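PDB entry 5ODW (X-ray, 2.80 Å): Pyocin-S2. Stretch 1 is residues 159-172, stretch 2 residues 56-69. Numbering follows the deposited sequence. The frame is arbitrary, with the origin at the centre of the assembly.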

ATOM      1  N   HIS C 159      25.282   0.068  19.460  1.00 31.39           N
ATOM      2  CA  HIS C 159      25.921   1.389  19.569  1.00 31.93           C
ATOM      3  C   HIS C 159      26.533   1.618  20.949  1.00 35.68           C
ATOM      4  O   HIS C 159      27.614   2.194  21.034  1.00 35.19           O
ATOM      5  CB  HIS C 159      24.955   2.533  19.212  1.00 32.22           C
ATOM      6  CG  HIS C 159      24.840   2.821  17.746  1.00 35.84           C
ATOM      7  ND1 HIS C 159      25.346   3.986  17.197  1.00 37.88           N
ATOM      8  CD2 HIS C 159      24.216   2.122  16.772  1.00 37.12           C
ATOM      9  CE1 HIS C 159      25.043   3.942  15.908  1.00 36.70           C
ATOM     10  NE2 HIS C 159      24.362   2.845  15.608  1.00 36.68           N
ATOM     11  N   MET C 160      25.858   1.151  22.021  1.00 33.03           N
ATOM     12  CA  MET C 160      26.337   1.326  23.399  1.00 33.40           C
ATOM     13  C   MET C 160      27.511   0.380  23.708  1.00 37.36           C
ATOM     14  O   MET C 160      28.523   0.845  24.232  1.00 37.32           O
ATOM     15  CB  MET C 160      25.196   1.254  24.441  1.00 35.70           C
ATOM     16  CG  MET C 160      24.068   2.332  24.286  1.00 39.39           C
ATOM     17  SD  MET C 160      24.435   4.124  24.218  1.00 43.98           S
ATOM     18  CE  MET C 160      24.651   4.371  22.517  1.00 40.69           C
ATOM     19  N   SER C 161      27.420  -0.915  23.324  1.00 34.11           N
ATOM     20  CA  SER C 161      28.522  -1.891  23.472  1.00 34.76           C
ATOM     21  C   SER C 161      29.787  -1.418  22.731  1.00 40.68           C
ATOM     22  O   SER C 161      30.883  -1.521  23.274  1.00 41.86           O
ATOM     23  CB  SER C 161      28.110  -3.277  22.976  1.00 37.93           C
ATOM     24  OG  SER C 161      27.037  -3.811  23.738  1.00 48.39           O
ATOM     25  N   GLU C 162      29.615  -0.858  21.517  1.00 38.38           N
ATOM     26  CA  GLU C 162      30.669  -0.319  20.646  1.00 39.43           C
ATOM     27  C   GLU C 162      31.282   0.985  21.182  1.00 44.27           C
ATOM     28  O   GLU C 162      32.429   1.283  20.855  1.00 44.80           O
ATOM     29  CB  GLU C 162      30.141  -0.121  19.206  1.00 41.05           C
ATOM     30  CG  GLU C 162      29.927  -1.409  18.419  1.00 48.98           C
ATOM     31  CD  GLU C 162      31.168  -2.214  18.076  1.00 62.50           C
ATOM     32  OE1 GLU C 162      32.250  -1.609  17.886  1.00 63.69           O
ATOM     33  OE2 GLU C 162      31.050  -3.458  17.983  1.00 49.50           O
ATOM     34  N   LEU C 163      30.523   1.765  21.975  1.00 41.05           N
ATOM     35  CA  LEU C 163      30.974   3.005  22.610  1.00 40.71           C
ATOM     36  C   LEU C 163      31.595   2.687  23.958  1.00 43.17           C
ATOM     37  O   LEU C 163      32.434   3.450  24.429  1.00 43.03           O
ATOM     38  CB  LEU C 163      29.821   4.005  22.776  1.00 40.56           C
ATOM     39  CG  LEU C 163      29.206   4.546  21.484  1.00 46.29           C
ATOM     40  CD1 LEU C 163      28.009   5.391  21.779  1.00 46.15           C
ATOM     41  CD2 LEU C 163      30.194   5.378  20.707  1.00 51.29           C
ATOM     42  N   ALA C 164      31.186   1.558  24.588  1.00 38.97           N
ATOM     43  CA  ALA C 164      31.765   1.092  25.851  1.00 38.20           C
ATOM     44  C   ALA C 164      33.222   0.731  25.534  1.00 41.42           C
ATOM     45  O   ALA C 164      34.119   1.203  26.228  1.00 41.42           O
ATOM     46  CB  ALA C 164      31.009  -0.128  26.379  1.00 38.51           C
ATOM     47  N   LYS C 165      33.447   0.019  24.428  1.00 36.60           N
ATOM     48  CA  LYS C 165      34.796  -0.323  23.952  1.00 36.11           C
ATOM     49  C   LYS C 165      35.642   0.896  23.511  1.00 39.64           C
ATOM     50  O   LYS C 165      36.826   0.972  23.817  1.00 37.90           O
ATOM     51  CB  LYS C 165      34.711  -1.353  22.829  1.00 37.80           C
ATOM     52  CG  LYS C 165      34.327  -2.742  23.302  1.00 40.11           C
ATOM     53  CD  LYS C 165      33.998  -3.648  22.133  1.00 49.56           C
ATOM     54  CE  LYS C 165      33.701  -5.067  22.591  1.00 52.59           C
ATOM     55  NZ  LYS C 165      34.939  -5.841  22.876  1.00 50.60           N
ATOM     56  N   ALA C 166      35.028   1.826  22.781  1.00 37.62           N
ATOM     57  CA  ALA C 166      35.659   3.085  22.347  1.00 37.93           C
ATOM     58  C   ALA C 166      36.224   3.893  23.538  1.00 42.23           C
ATOM     59  O   ALA C 166      37.371   4.355  23.512  1.00 41.59           O
ATOM     60  CB  ALA C 166      34.643   3.923  21.582  1.00 38.22           C
ATOM     61  N   TYR C 167      35.394   4.053  24.573  1.00 39.93           N
ATOM     62  CA  TYR C 167      35.741   4.746  25.797  1.00 40.81           C
ATOM     63  C   TYR C 167      36.718   3.920  26.630  1.00 48.13           C
ATOM     64  O   TYR C 167      37.523   4.511  27.346  1.00 50.26           O
ATOM     65  CB  TYR C 167      34.475   5.125  26.603  1.00 41.23           C
ATOM     66  CG  TYR C 167      33.616   6.209  25.976  1.00 42.13           C
ATOM     67  CD1 TYR C 167      34.190   7.244  25.242  1.00 45.18           C
ATOM     68  CD2 TYR C 167      32.238   6.227  26.160  1.00 41.75           C
ATOM     69  CE1 TYR C 167      33.407   8.239  24.658  1.00 46.27           C
ATOM     70  CE2 TYR C 167      31.445   7.222  25.586  1.00 42.65           C
ATOM     71  CZ  TYR C 167      32.036   8.224  24.836  1.00 49.17           C
ATOM     72  OH  TYR C 167      31.282   9.205  24.261  1.00 48.88           O
ATOM     73  N   SER C 168      36.664   2.564  26.542  1.00 44.15           N
ATOM     74  CA  SER C 168      37.605   1.691  27.262  1.00 43.22           C
ATOM     75  C   SER C 168      38.977   1.801  26.609  1.00 49.47           C
ATOM     76  O   SER C 168      39.972   1.870  27.320  1.00 51.45           O
ATOM     77  CB  SER C 168      37.131   0.242  27.281  1.00 43.20           C
ATOM     78  OG  SER C 168      36.053   0.112  28.191  1.00 45.00           O
ATOM     79  N   ALA C 169      39.024   1.906  25.271  1.00 45.19           N
ATOM     80  CA  ALA C 169      40.262   2.074  24.515  1.00 46.04           C
ATOM     81  C   ALA C 169      40.900   3.428  24.788  1.00 49.34           C
ATOM     82  O   ALA C 169      42.117   3.518  24.781  1.00 50.78           O
ATOM     83  CB  ALA C 169      39.997   1.919  23.026  1.00 47.76           C
ATOM     84  N   ASP C 170      40.100   4.472  25.030  1.00 44.88           N
ATOM     85  CA  ASP C 170      40.638   5.796  25.342  1.00 45.63           C
ATOM     86  C   ASP C 170      41.366   5.754  26.713  1.00 47.67           C
ATOM     87  O   ASP C 170      42.521   6.178  26.825  1.00 47.41           O
ATOM     88  CB  ASP C 170      39.518   6.869  25.307  1.00 47.75           C
ATOM     89  CG  ASP C 170      40.027   8.309  25.377  1.00 64.09           C
ATOM     90  OD1 ASP C 170      40.855   8.696  24.513  1.00 65.11           O
ATOM     91  OD2 ASP C 170      39.583   9.055  26.283  1.00 73.60           O
ATOM     92  N   ILE C 171      40.685   5.187  27.722  1.00 42.97           N
ATOM     93  CA  ILE C 171      41.154   4.994  29.091  1.00 42.96           C
ATOM     94  C   ILE C 171      42.433   4.115  29.114  1.00 48.37           C
ATOM     95  O   ILE C 171      43.463   4.575  29.610  1.00 48.70           O
ATOM     96  CB  ILE C 171      39.991   4.444  29.990  1.00 44.89           C
ATOM     97  CG1 ILE C 171      38.778   5.426  30.082  1.00 44.58           C
ATOM     98  CG2 ILE C 171      40.478   4.019  31.375  1.00 45.31           C
ATOM     99  CD1 ILE C 171      39.055   6.903  30.532  1.00 50.62           C
ATOM    100  N   TYR C 172      42.371   2.886  28.543  1.00 45.62           N
ATOM    101  CA  TYR C 172      43.496   1.939  28.446  1.00 46.20           C
ATOM    102  C   TYR C 172      44.757   2.594  27.843  1.00 52.80           C
ATOM    103  O   TYR C 172      45.833   2.423  28.414  1.00 55.23           O
ATOM    104  CB  TYR C 172      43.124   0.695  27.613  1.00 47.17           C
ATOM    105  CG  TYR C 172      42.170  -0.308  28.241  1.00 47.54           C
ATOM    106  CD1 TYR C 172      42.384  -0.791  29.531  1.00 49.42           C
ATOM    107  CD2 TYR C 172      41.174  -0.917  27.481  1.00 47.56           C
ATOM    108  CE1 TYR C 172      41.561  -1.774  30.083  1.00 49.96           C
ATOM    109  CE2 TYR C 172      40.341  -1.894  28.021  1.00 47.81           C
ATOM    110  CZ  TYR C 172      40.535  -2.320  29.323  1.00 53.78           C
ATOM    111  OH  TYR C 172      39.727  -3.305  29.843  1.00 50.62           O
TER
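Stretch 2 (56-69) KLRSTLDKSHSELK

Residues 56-69 form a continuous α-helix that runs alongside helix 159-172 in the same N-to-C direction. The axes are inclined by only 7° and approach to 10.5 Å, so the two helices stay in register over several turns: Met-160 lies nearest Arg-58, Ala-164 nearest Leu-61, Tyr-167 nearest His-65 and Ile-171 nearest Lys-69, with the closest CA atoms, those of Tyr-167 and His-65, 6.3 Å apart. Together the two segments bury 668 Å² against each other.

Tyr-167 contributes the most surface. Its side chain enters a hole formed by Arg-58, Leu-61, Asp-62 and His-65. The imidazole of His-65 (chi1 t) covers one face of the phenol ring in an offset stack, with planes 11° apart and CD2 of His-65 3.6 Å from CD1 of Tyr-167. At the ring edge, OH of Tyr-167 donates a hydrogen bond to OD1 of Asp-62 (2.7 Å) and accepts a weak one from NH2 of Arg-58 (3.3 Å). The carboxylate is held in turn by a salt bridge one helical turn back, NE of Arg-58 lying 3.0 Å from OD1 of Asp-62, so OD1 of Asp-62 serves both the hydroxyl of Tyr-167 and the ion pair within the second helix.

The stacked imidazole also presents its edge to Asp-170, whose OD2 lies 3.0 Å from CE1 of His-65; this approach is not a hydrogen bond.

Leu-61 makes the reciprocal insertion, sitting among Met-160, Leu-163, Ala-164 and Tyr-167. Its CD2 packs 3.5 Å from CB of Leu-163 and 4.1 Å from CE2 of Tyr-167. Apolar contacts extend the interface towards both ends: SD of Met-160 reaches CB of Leu-57 at 3.9 Å, and CG1 of Ile-171 meets CD2 of Leu-68 at 3.8 Å.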

ATOM      1  N   LYS C  56      19.128   8.848  26.843  1.00 43.53           N
ATOM      2  CA  LYS C  56      19.185   8.359  28.238  1.00 43.17           C
ATOM      3  C   LYS C  56      20.468   7.570  28.506  1.00 47.34           C
ATOM      4  O   LYS C  56      21.200   7.868  29.460  1.00 47.39           O
ATOM      5  CB  LYS C  56      17.963   7.492  28.596  1.00 43.81           C
ATOM      6  CG  LYS C  56      16.708   8.303  28.897  1.00 49.77           C
ATOM      7  CD  LYS C  56      15.650   7.469  29.600  1.00 54.91           C
ATOM      8  CE  LYS C  56      14.261   7.909  29.207  1.00 65.94           C
ATOM      9  NZ  LYS C  56      13.221   6.934  29.639  1.00 75.43           N
ATOM     10  N   LEU C  57      20.749   6.571  27.651  1.00 42.70           N
ATOM     11  CA  LEU C  57      21.929   5.715  27.815  1.00 41.54           C
ATOM     12  C   LEU C  57      23.250   6.404  27.480  1.00 45.21           C
ATOM     13  O   LEU C  57      24.240   6.181  28.186  1.00 45.44           O
ATOM     14  CB  LEU C  57      21.775   4.419  27.021  1.00 40.28           C
ATOM     15  CG  LEU C  57      20.902   3.356  27.667  1.00 44.00           C
ATOM     16  CD1 LEU C  57      20.256   2.498  26.621  1.00 43.17           C
ATOM     17  CD2 LEU C  57      21.690   2.510  28.646  1.00 45.99           C
ATOM     18  N   ARG C  58      23.269   7.223  26.408  1.00 41.13           N
ATOM     19  CA  ARG C  58      24.456   7.956  25.956  1.00 41.50           C
ATOM     20  C   ARG C  58      24.998   8.853  27.050  1.00 47.37           C
ATOM     21  O   ARG C  58      26.203   8.813  27.265  1.00 48.22           O
ATOM     22  CB  ARG C  58      24.210   8.722  24.635  1.00 40.68           C
ATOM     23  CG  ARG C  58      25.418   9.493  24.064  1.00 51.02           C
ATOM     24  CD  ARG C  58      26.473   8.635  23.371  1.00 50.60           C
ATOM     25  NE  ARG C  58      27.718   9.378  23.158  1.00 48.34           N
ATOM     26  CZ  ARG C  58      28.234   9.688  21.972  1.00 56.74           C
ATOM     27  NH1 ARG C  58      27.616   9.324  20.854  1.00 37.25           N
ATOM     28  NH2 ARG C  58      29.375  10.360  21.895  1.00 45.91           N
ATOM     29  N   SER C  59      24.148   9.608  27.780  1.00 44.48           N
ATOM     30  CA  SER C  59      24.619  10.469  28.886  1.00 45.61           C
ATOM     31  C   SER C  59      25.317   9.682  30.042  1.00 48.70           C
ATOM     32  O   SER C  59      26.439  10.038  30.420  1.00 47.47           O
ATOM     33  CB  SER C  59      23.495  11.351  29.415  1.00 50.57           C
ATOM     34  OG  SER C  59      22.293  10.610  29.529  1.00 60.98           O
ATOM     35  N   THR C  60      24.691   8.570  30.517  1.00 45.13           N
ATOM     36  CA  THR C  60      25.205   7.677  31.572  1.00 45.87           C
ATOM     37  C   THR C  60      26.510   6.973  31.223  1.00 51.42           C
ATOM     38  O   THR C  60      27.227   6.546  32.129  1.00 52.06           O
ATOM     39  CB  THR C  60      24.164   6.649  31.983  1.00 56.04           C
ATOM     40  OG1 THR C  60      23.506   6.197  30.810  1.00 59.42           O
ATOM     41  CG2 THR C  60      23.144   7.209  32.962  1.00 58.48           C
ATOM     42  N   LEU C  61      26.803   6.839  29.924  1.00 47.71           N
ATOM     43  CA  LEU C  61      28.002   6.221  29.374  1.00 47.41           C
ATOM     44  C   LEU C  61      29.097   7.293  29.181  1.00 51.43           C
ATOM     45  O   LEU C  61      30.279   7.020  29.433  1.00 51.36           O
ATOM     46  CB  LEU C  61      27.612   5.596  28.035  1.00 47.18           C
ATOM     47  CG  LEU C  61      28.569   4.605  27.399  1.00 52.89           C
ATOM     48  CD1 LEU C  61      28.361   3.202  27.960  1.00 53.37           C
ATOM     49  CD2 LEU C  61      28.334   4.544  25.903  1.00 56.24           C
ATOM     50  N   ASP C  62      28.696   8.517  28.758  1.00 47.33           N
ATOM     51  CA  ASP C  62      29.590   9.672  28.554  1.00 47.42           C
ATOM     52  C   ASP C  62      30.087  10.262  29.873  1.00 49.62           C
ATOM     53  O   ASP C  62      31.247  10.668  29.960  1.00 47.97           O
ATOM     54  CB  ASP C  62      28.890  10.787  27.745  1.00 49.60           C
ATOM     55  CG  ASP C  62      28.614  10.472  26.296  1.00 56.76           C
ATOM     56  OD1 ASP C  62      29.089   9.423  25.816  1.00 57.54           O
ATOM     57  OD2 ASP C  62      27.890  11.254  25.652  1.00 60.81           O
ATOM     58  N   LYS C  63      29.180  10.360  30.871  1.00 47.16           N
ATOM     59  CA  LYS C  63      29.452  10.891  32.211  1.00 48.53           C
ATOM     60  C   LYS C  63      30.181   9.865  33.082  1.00 53.10           C
ATOM     61  O   LYS C  63      30.739  10.223  34.120  1.00 53.81           O
ATOM     62  CB  LYS C  63      28.176  11.448  32.867  1.00 51.56           C
ATOM     63  CG  LYS C  63      27.572  12.590  32.031  1.00 63.07           C
ATOM     64  CD  LYS C  63      26.136  12.953  32.403  1.00 66.93           C
ATOM     65  CE  LYS C  63      26.067  14.205  33.244  1.00 74.06           C
ATOM     66  NZ  LYS C  63      26.692  15.382  32.572  1.00 82.19           N
ATOM     67  N   SER C  64      30.226   8.603  32.619  1.00 49.08           N
ATOM     68  CA  SER C  64      30.981   7.542  33.263  1.00 49.18           C
ATOM     69  C   SER C  64      32.402   7.549  32.725  1.00 54.46           C
ATOM     70  O   SER C  64      33.335   7.251  33.467  1.00 54.98           O
ATOM     71  CB  SER C  64      30.327   6.188  33.046  1.00 52.56           C
ATOM     72  OG  SER C  64      29.209   6.048  33.906  1.00 63.40           O
ATOM     73  N   HIS C  65      32.572   7.903  31.449  1.00 51.79           N
ATOM     74  CA  HIS C  65      33.888   8.006  30.826  1.00 52.67           C
ATOM     75  C   HIS C  65      34.667   9.245  31.354  1.00 58.60           C
ATOM     76  O   HIS C  65      35.843   9.128  31.676  1.00 59.45           O
ATOM     77  CB  HIS C  65      33.753   8.005  29.275  1.00 53.41           C
ATOM     78  CG  HIS C  65      34.955   8.507  28.513  1.00 57.49           C
ATOM     79  ND1 HIS C  65      36.164   7.818  28.499  1.00 59.15           N
ATOM     80  CD2 HIS C  65      35.078   9.609  27.742  1.00 59.89           C
ATOM     81  CE1 HIS C  65      36.975   8.536  27.743  1.00 59.24           C
ATOM     82  NE2 HIS C  65      36.367   9.619  27.262  1.00 60.19           N
ATOM     83  N   SER C  66      34.026  10.437  31.376  1.00 55.33           N
ATOM     84  CA  SER C  66      34.656  11.692  31.807  1.00 55.96           C
ATOM     85  C   SER C  66      34.915  11.768  33.312  1.00 58.60           C
ATOM     86  O   SER C  66      35.835  12.476  33.717  1.00 58.75           O
ATOM     87  CB  SER C  66      33.871  12.909  31.322  1.00 60.15           C
ATOM     88  OG  SER C  66      32.472  12.684  31.356  1.00 68.93           O
ATOM     89  N   GLU C  67      34.127  11.042  34.135  1.00 53.76           N
ATOM     90  CA  GLU C  67      34.325  10.992  35.591  1.00 54.44           C
ATOM     91  C   GLU C  67      35.649  10.257  35.908  1.00 56.33           C
ATOM     92  O   GLU C  67      36.340  10.570  36.885  1.00 57.18           O
ATOM     93  CB  GLU C  67      33.124  10.297  36.279  1.00 56.15           C
ATOM     94  CG  GLU C  67      33.172  10.243  37.810  1.00 72.34           C
ATOM     95  CD  GLU C  67      32.008   9.618  38.562  1.00105.70           C
ATOM     96  OE1 GLU C  67      31.055   9.128  37.911  1.00108.48           O
ATOM     97  OE2 GLU C  67      32.050   9.627  39.816  1.00 98.52           O
ATOM     98  N   LEU C  68      35.980   9.285  35.038  1.00 49.74           N
ATOM     99  CA  LEU C  68      37.126   8.391  35.085  1.00 47.78           C
ATOM    100  C   LEU C  68      38.395   9.036  34.499  1.00 50.91           C
ATOM    101  O   LEU C  68      39.465   8.882  35.088  1.00 50.43           O
ATOM    102  CB  LEU C  68      36.737   7.086  34.381  1.00 46.34           C
ATOM    103  CG  LEU C  68      37.700   5.926  34.405  1.00 50.94           C
ATOM    104  CD1 LEU C  68      37.900   5.370  35.812  1.00 51.02           C
ATOM    105  CD2 LEU C  68      37.214   4.843  33.478  1.00 53.54           C
ATOM    106  N   LYS C  69      38.263   9.785  33.410  1.00 46.45           N
ATOM    107  CA  LYS C  69      39.395  10.520  32.855  1.00 46.19           C
ATOM    108  C   LYS C  69      39.832  11.620  33.838  1.00 51.17           C
ATOM    109  O   LYS C  69      41.019  11.865  34.024  1.00 50.76           O
ATOM    110  CB  LYS C  69      39.061  11.103  31.484  1.00 47.90           C
ATOM    111  CG  LYS C  69      40.254  11.128  30.544  1.00 58.24           C
ATOM    112  CD  LYS C  69      39.864  11.520  29.129  1.00 68.13           C
ATOM    113  CE  LYS C  69      39.642  13.018  29.004  1.00 72.26           C
ATOM    114  NZ  LYS C  69      39.534  13.442  27.582  1.00 71.36           N
TER